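Local atomic coordinates of glucose-6-phosphate dehydrogenase (PDB entry 5AQ1), a protein that catalyses the NADP-dependent oxidation of glucose 6-phosphate to 6-phosphogluconolactone, the first step of the pentose phosphate pathway. Residues E180-Q192 with L463-H475. Sequence-based numbering, arbitrary orientation.
Sequences EKPFGRDTETSEQ and LDAAWRIYTPLLH. With NDP (NADPH dihydro-nicotinamide-adenine-dinucleotide phosphate), chain G; BG6 (6-O-phosphono-beta-D-glucopyranose), chain F.
Trp467 lies against the backbone of residues 183-187, where a loop turns into the helix beginning at Thr187. CG set opposite the carbonyl carbon (chi1 -82°) lays the indole along this loop. CB meets CA of Thr187; CG and CD2 lie beneath the Asp186 carbonyl, whose O stands 3.7 Å above the ring plane. On the pyrrole side, CD1 touches CB of Ser190, and NE1 gives a weak, bent hydrogen bond to Phe183 O (3.0 Å), which also accepts from Ser190 OG. Along the benzo ring, CE3 packs on Asp186 CA, CZ3 and CH2 on the Arg185 carbonyl, and CZ2 approaches Gly184 O. Thr471 OG1 accepts from Thr187 N (3.0 Å) and donates to Trp467 O. Asp186 caps the helix start: OD1 takes both N and OG1 of Thr189. Its OD2 receives a nearly straight bond (2.8 Å, 172°) from His475 NE2, lying in the imidazole plane, while NE2 comes from above the carboxylate plane. Thr187 is a knob among Asp464, Trp467, Arg468 and Thr471, where two nearly antiparallel helices (159°) pack. The loop continues back through cis-Pro182 to Lys181, bound to NADPH and glucose 6-phosphate, tying this G6PD active-site loop to the C-terminal family region.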
loop_
_atom_site.group_PDB
_atom_site.type_symbol
_atom_site.label_atom_id
_atom_site.label_comp_id
_atom_site.label_asym_id
_atom_site.label_seq_id
_atom_site.Cartn_x
_atom_site.Cartn_y
_atom_site.Cartn_z
ATOM N N GLU B 180 -4.854 1.626 42.767
ATOM C CA GLU B 180 -5.690 2.577 42.036
ATOM C C GLU B 180 -4.999 3.923 41.839
ATOM O O GLU B 180 -4.088 4.283 42.585
ATOM C CB GLU B 180 -7.006 2.791 42.786
ATOM C CG GLU B 180 -7.960 1.603 42.755
ATOM C CD GLU B 180 -8.808 1.527 41.490
ATOM O OE1 GLU B 180 -8.971 2.553 40.788
ATOM O OE2 GLU B 180 -9.336 0.427 41.215
ATOM N N LYS B 181 -5.453 4.666 40.831
ATOM C CA LYS B 181 -4.953 6.017 40.560
ATOM C C LYS B 181 -5.523 6.969 41.621
ATOM O O LYS B 181 -6.488 6.615 42.287
ATOM C CB LYS B 181 -5.333 6.448 39.134
ATOM C CG LYS B 181 -6.784 6.859 38.927
ATOM C CD LYS B 181 -7.042 7.153 37.456
ATOM C CE LYS B 181 -8.488 7.553 37.193
ATOM N NZ LYS B 181 -8.770 8.980 37.510
ATOM N N PRO B 182 -4.957 8.164 41.800
ATOM C CA PRO B 182 -3.849 8.711 41.013
ATOM C C PRO B 182 -2.494 8.082 41.313
ATOM O O PRO B 182 -2.237 7.683 42.453
ATOM C CB PRO B 182 -3.828 10.181 41.440
ATOM C CG PRO B 182 -4.325 10.160 42.845
ATOM C CD PRO B 182 -5.362 9.069 42.889
ATOM N N PHE B 183 -1.646 7.993 40.288
ATOM C CA PHE B 183 -0.255 7.571 40.454
ATOM C C PHE B 183 0.638 8.798 40.278
ATOM O O PHE B 183 1.218 9.018 39.213
ATOM C CB PHE B 183 0.110 6.493 39.433
ATOM C CG PHE B 183 -0.808 5.307 39.448
ATOM C CD1 PHE B 183 -0.721 4.362 40.458
ATOM C CD2 PHE B 183 -1.757 5.132 38.451
ATOM C CE1 PHE B 183 -1.564 3.263 40.475
ATOM C CE2 PHE B 183 -2.605 4.036 38.463
ATOM C CZ PHE B 183 -2.510 3.102 39.477
ATOM N N GLY B 184 0.725 9.605 41.328
ATOM C CA GLY B 184 1.370 10.915 41.246
ATOM C C GLY B 184 0.509 11.921 40.499
ATOM O O GLY B 184 -0.652 11.646 40.167
ATOM N N ARG B 185 1.082 13.099 40.256
ATOM C CA ARG B 185 0.414 14.173 39.505
ATOM C C ARG B 185 1.263 14.729 38.348
ATOM O O ARG B 185 0.824 15.628 37.636
ATOM C CB ARG B 185 -0.037 15.303 40.455
ATOM C CG ARG B 185 0.945 15.633 41.572
ATOM C CD ARG B 185 0.429 16.729 42.490
ATOM N NE ARG B 185 0.400 18.026 41.816
ATOM C CZ ARG B 185 -0.692 18.637 41.355
ATOM N NH1 ARG B 185 -1.895 18.092 41.497
ATOM N NH2 ARG B 185 -0.575 19.815 40.746
ATOM N N ASP B 186 2.467 14.189 38.164
ATOM C CA ASP B 186 3.321 14.519 37.017
ATOM C C ASP B 186 4.426 13.462 36.896
ATOM O O ASP B 186 4.427 12.482 37.647
ATOM C CB ASP B 186 3.897 15.942 37.134
ATOM C CG ASP B 186 4.645 16.181 38.437
ATOM O OD1 ASP B 186 5.172 15.219 39.038
ATOM O OD2 ASP B 186 4.712 17.354 38.856
ATOM N N THR B 187 5.359 13.653 35.966
ATOM C CA THR B 187 6.447 12.693 35.759
ATOM C C THR B 187 7.274 12.462 37.028
ATOM O O THR B 187 7.551 11.317 37.388
ATOM C CB THR B 187 7.397 13.143 34.626
ATOM O OG1 THR B 187 6.631 13.601 33.506
ATOM C CG2 THR B 187 8.300 11.990 34.189
ATOM N N GLU B 188 7.656 13.549 37.695
ATOM C CA GLU B 188 8.522 13.475 38.879
ATOM C C GLU B 188 7.870 12.792 40.072
ATOM O O GLU B 188 8.443 11.873 40.658
ATOM C CB GLU B 188 9.016 14.870 39.305
ATOM C CG GLU B 188 9.995 15.469 38.328
ATOM C CD GLU B 188 11.281 14.660 38.203
ATOM O OE1 GLU B 188 11.562 13.785 39.067
ATOM O OE2 GLU B 188 12.021 14.903 37.225
ATOM N N THR B 189 6.678 13.252 40.434
ATOM C CA THR B 189 5.970 12.696 41.582
ATOM C C THR B 189 5.640 11.218 41.389
ATOM O O THR B 189 5.707 10.434 42.338
ATOM C CB THR B 189 4.670 13.460 41.860
ATOM O OG1 THR B 189 3.916 13.577 40.648
ATOM C CG2 THR B 189 4.973 14.840 42.415
ATOM N N SER B 190 5.294 10.844 40.159
ATOM C CA SER B 190 4.972 9.460 39.827
ATOM C C SER B 190 6.210 8.564 39.878
ATOM O O SER B 190 6.125 7.409 40.294
ATOM C CB SER B 190 4.322 9.385 38.441
ATOM O OG SER B 190 3.739 8.112 38.210
ATOM N N GLU B 191 7.354 9.100 39.458
ATOM C CA GLU B 191 8.614 8.356 39.490
ATOM C C GLU B 191 9.081 8.078 40.920
ATOM O O GLU B 191 9.545 6.979 41.217
ATOM C CB GLU B 191 9.704 9.113 38.731
ATOM C CG GLU B 191 10.985 8.318 38.525
ATOM C CD GLU B 191 12.053 9.117 37.809
ATOM O OE1 GLU B 191 12.391 10.222 38.281
ATOM O OE2 GLU B 191 12.560 8.638 36.775
ATOM N N GLN B 192 8.971 9.078 41.793
ATOM C CA GLN B 192 9.270 8.895 43.219
ATOM C C GLN B 192 8.430 7.766 43.811
ATOM O O GLN B 192 8.953 6.884 44.487
ATOM C CB GLN B 192 9.012 10.184 44.001
ATOM C CG GLN B 192 10.127 11.212 43.879
ATOM C CD GLN B 192 9.654 12.638 44.116
ATOM O OE1 GLN B 192 8.536 12.872 44.592
ATOM N NE2 GLN B 192 10.507 13.606 43.781
ATOM N N LEU B 463 3.433 3.785 32.528
ATOM C CA LEU B 463 2.963 4.926 33.308
ATOM C C LEU B 463 3.848 6.163 33.111
ATOM O O LEU B 463 3.342 7.265 32.897
ATOM C CB LEU B 463 2.930 4.547 34.788
ATOM C CG LEU B 463 2.245 5.501 35.766
ATOM C CD1 LEU B 463 0.731 5.555 35.583
ATOM C CD2 LEU B 463 2.610 5.046 37.166
ATOM N N ASP B 464 5.164 5.961 33.194
ATOM C CA ASP B 464 6.158 7.018 32.970
ATOM C C ASP B 464 6.024 7.669 31.587
ATOM O O ASP B 464 6.117 8.887 31.462
ATOM C CB ASP B 464 7.578 6.452 33.130
ATOM C CG ASP B 464 8.664 7.494 32.866
ATOM O OD1 ASP B 464 8.862 8.382 33.716
ATOM O OD2 ASP B 464 9.325 7.424 31.810
ATOM N N ALA B 465 5.823 6.849 30.558
ATOM C CA ALA B 465 5.668 7.346 29.192
ATOM C C ALA B 465 4.447 8.254 29.060
ATOM O O ALA B 465 4.492 9.267 28.355
ATOM C CB ALA B 465 5.571 6.185 28.217
ATOM N N ALA B 466 3.367 7.899 29.754
ATOM C CA ALA B 466 2.142 8.694 29.731
ATOM C C ALA B 466 2.337 10.058 30.394
ATOM O O ALA B 466 1.907 11.073 29.851
ATOM C CB ALA B 466 1.003 7.941 30.395
ATOM N N TRP B 467 2.996 10.088 31.553
ATOM C CA TRP B 467 3.229 11.353 32.258
ATOM C C TRP B 467 4.103 12.322 31.465
ATOM O O TRP B 467 3.913 13.535 31.539
ATOM C CB TRP B 467 3.842 11.117 33.641
ATOM C CG TRP B 467 2.828 10.764 34.687
ATOM C CD1 TRP B 467 2.780 9.624 35.433
ATOM C CD2 TRP B 467 1.709 11.558 35.097
ATOM N NE1 TRP B 467 1.703 9.658 36.283
ATOM C CE2 TRP B 467 1.028 10.834 36.097
ATOM C CE3 TRP B 467 1.213 12.810 34.712
ATOM C CZ2 TRP B 467 -0.121 11.319 36.722
ATOM C CZ3 TRP B 467 0.074 13.293 35.331
ATOM C CH2 TRP B 467 -0.582 12.547 36.328
ATOM N N ARG B 468 5.056 11.788 30.710
ATOM C CA ARG B 468 5.958 12.620 29.919
ATOM C C ARG B 468 5.234 13.353 28.789
ATOM O O ARG B 468 5.652 14.433 28.375
ATOM C CB ARG B 468 7.122 11.785 29.378
ATOM C CG ARG B 468 8.153 11.478 30.452
ATOM C CD ARG B 468 9.187 10.460 30.008
ATOM N NE ARG B 468 10.060 10.103 31.126
ATOM C CZ ARG B 468 11.205 10.712 31.428
ATOM N NH1 ARG B 468 11.680 11.709 30.686
ATOM N NH2 ARG B 468 11.895 10.298 32.483
ATOM N N ILE B 469 4.139 12.774 28.311
ATOM C CA ILE B 469 3.340 13.398 27.267
ATOM C C ILE B 469 2.694 14.699 27.748
ATOM O O ILE B 469 2.674 15.693 27.010
ATOM C CB ILE B 469 2.257 12.427 26.743
ATOM C CG1 ILE B 469 2.926 11.274 25.985
ATOM C CG2 ILE B 469 1.264 13.147 25.839
ATOM C CD1 ILE B 469 2.035 10.070 25.760
ATOM N N TYR B 470 2.186 14.694 28.983
ATOM C CA TYR B 470 1.335 15.783 29.474
ATOM C C TYR B 470 1.968 16.696 30.522
ATOM O O TYR B 470 1.451 17.785 30.765
ATOM C CB TYR B 470 0.027 15.212 30.030
ATOM C CG TYR B 470 -0.681 14.313 29.053
ATOM C CD1 TYR B 470 -1.408 14.840 27.996
ATOM C CD2 TYR B 470 -0.609 12.935 29.176
ATOM C CE1 TYR B 470 -2.050 14.012 27.086
ATOM C CE2 TYR B 470 -1.242 12.099 28.273
ATOM C CZ TYR B 470 -1.962 12.641 27.228
ATOM O OH TYR B 470 -2.592 11.822 26.321
ATOM N N THR B 471 3.077 16.275 31.128
ATOM C CA THR B 471 3.665 17.021 32.245
ATOM C C THR B 471 4.055 18.461 31.892
ATOM O O THR B 471 3.702 19.376 32.631
ATOM C CB THR B 471 4.852 16.265 32.883
ATOM O OG1 THR B 471 4.354 15.119 33.583
ATOM C CG2 THR B 471 5.614 17.147 33.869
ATOM N N PRO B 472 4.783 18.671 30.773
ATOM C CA PRO B 472 5.091 20.051 30.369
ATOM C C PRO B 472 3.857 20.949 30.272
ATOM O O PRO B 472 3.900 22.093 30.728
ATOM C CB PRO B 472 5.739 19.881 28.993
ATOM C CG PRO B 472 6.360 18.534 29.040
ATOM C CD PRO B 472 5.493 17.687 29.934
ATOM N N LEU B 473 2.774 20.429 29.694
ATOM C CA LEU B 473 1.513 21.169 29.604
ATOM C C LEU B 473 0.918 21.436 30.982
ATOM O O LEU B 473 0.518 22.562 31.283
ATOM C CB LEU B 473 0.494 20.419 28.740
ATOM C CG LEU B 473 -0.932 20.996 28.684
ATOM C CD1 LEU B 473 -0.933 22.460 28.264
ATOM C CD2 LEU B 473 -1.796 20.178 27.738
ATOM N N LEU B 474 0.873 20.400 31.813
ATOM C CA LEU B 474 0.304 20.509 33.152
ATOM C C LEU B 474 1.011 21.571 33.987
ATOM O O LEU B 474 0.355 22.374 34.650
ATOM C CB LEU B 474 0.351 19.158 33.873
ATOM C CG LEU B 474 -0.592 18.088 33.314
ATOM C CD1 LEU B 474 -0.226 16.716 33.853
ATOM C CD2 LEU B 474 -2.049 18.412 33.616
ATOM N N HIS B 475 2.341 21.577 33.954
ATOM C CA HIS B 475 3.114 22.571 34.701
ATOM C C HIS B 475 2.851 23.989 34.191
ATOM O O HIS B 475 2.762 24.928 34.985
ATOM C CB HIS B 475 4.615 22.259 34.673
ATOM C CG HIS B 475 5.008 21.096 35.532
ATOM N ND1 HIS B 475 6.278 20.562 35.521
ATOM C CD2 HIS B 475 4.299 20.358 36.419
ATOM C CE1 HIS B 475 6.336 19.550 36.368
ATOM N NE2 HIS B 475 5.148 19.404 36.925
HETATM P PA NDP G . -12.651 7.158 49.854
HETATM O O1A NDP G . -12.457 8.644 50.052
HETATM O O2A NDP G . -14.054 6.578 49.854
HETATM O O5B NDP G . -11.733 6.420 50.947
HETATM C C5B NDP G . -11.695 4.998 50.994
HETATM C C4B NDP G . -11.582 4.514 52.434
HETATM O O4B NDP G . -10.269 4.829 52.908
HETATM C C3B NDP G . -12.569 5.157 53.405
HETATM O O3B NDP G . -13.747 4.373 53.619
HETATM C C2B NDP G . -11.771 5.285 54.682
HETATM O O2B NDP G . -11.950 4.119 55.479
HETATM C C1B NDP G . -10.324 5.369 54.232
HETATM N N9A NDP G . -9.858 6.780 54.279
HETATM C C8A NDP G . -10.460 7.862 53.733
HETATM N N7A NDP G . -9.749 8.990 53.988
HETATM C C5A NDP G . -8.672 8.630 54.710
HETATM C C6A NDP G . -7.509 9.316 55.313
HETATM N N6A NDP G . -7.364 10.656 55.183
HETATM N N1A NDP G . -6.604 8.562 55.991
HETATM C C2A NDP G . -6.737 7.226 56.127
HETATM N N3A NDP G . -7.774 6.544 55.601
HETATM C C4A NDP G . -8.749 7.175 54.900
HETATM O O3 NDP G . -11.868 6.693 48.523
HETATM P PN NDP G . -12.603 6.012 47.259
HETATM O O1N NDP G . -13.230 4.698 47.654
HETATM O O2N NDP G . -13.447 7.069 46.583
HETATM O O5D NDP G . -11.344 5.688 46.312
HETATM C C5D NDP G . -10.354 4.728 46.675
HETATM C C4D NDP G . -9.201 4.793 45.680
HETATM O O4D NDP G . -9.674 4.499 44.361
HETATM C C3D NDP G . -8.592 6.183 45.627
HETATM O O3D NDP G . -7.168 6.095 45.524
HETATM C C2D NDP G . -9.183 6.811 44.381
HETATM O O2D NDP G . -8.314 7.804 43.816
HETATM C C1D NDP G . -9.418 5.600 43.479
HETATM N N1N NDP G . -10.511 5.837 42.522
HETATM C C2N NDP G . -11.793 5.725 42.905
HETATM C C3N NDP G . -12.845 5.953 42.021
HETATM C C7N NDP G . -14.270 5.814 42.474
HETATM O O7N NDP G . -15.096 5.390 41.680
HETATM N N7N NDP G . -14.624 6.156 43.717
HETATM C C4N NDP G . -12.577 6.335 40.586
HETATM C C5N NDP G . -11.149 6.425 40.301
HETATM C C6N NDP G . -10.185 6.172 41.268
HETATM P P2B NDP G . -11.703 4.089 57.070
HETATM O O1X NDP G . -11.831 5.517 57.541
HETATM O O2X NDP G . -12.824 3.188 57.534
HETATM O O3X NDP G . -10.311 3.520 57.230
HETATM C C1 BG6 F . -12.723 7.873 36.990
HETATM C C2 BG6 F . -12.489 9.381 37.056
HETATM O O1 BG6 F . -11.476 7.183 36.835
HETATM O O5 BG6 F . -13.570 7.565 35.879
HETATM C C3 BG6 F . -13.826 10.098 37.153
HETATM O O2 BG6 F . -11.668 9.712 38.179
HETATM C C4 BG6 F . -14.681 9.690 35.965
HETATM O O3 BG6 F . -13.662 11.519 37.170
HETATM C C5 BG6 F . -14.860 8.178 35.962
HETATM O O4 BG6 F . -15.944 10.353 36.036
HETATM C C6 BG6 F . -15.741 7.724 34.802
HETATM O O6 BG6 F . -15.743 6.299 34.699
HETATM P P BG6 F . -16.847 5.560 33.793
HETATM O O1P BG6 F . -16.715 6.196 32.428
HETATM O O2P BG6 F . -16.438 4.113 33.806
HETATM O O3P BG6 F . -18.144 5.857 34.507
HETATM O O HOH W 1 7.312 9.212 35.734
#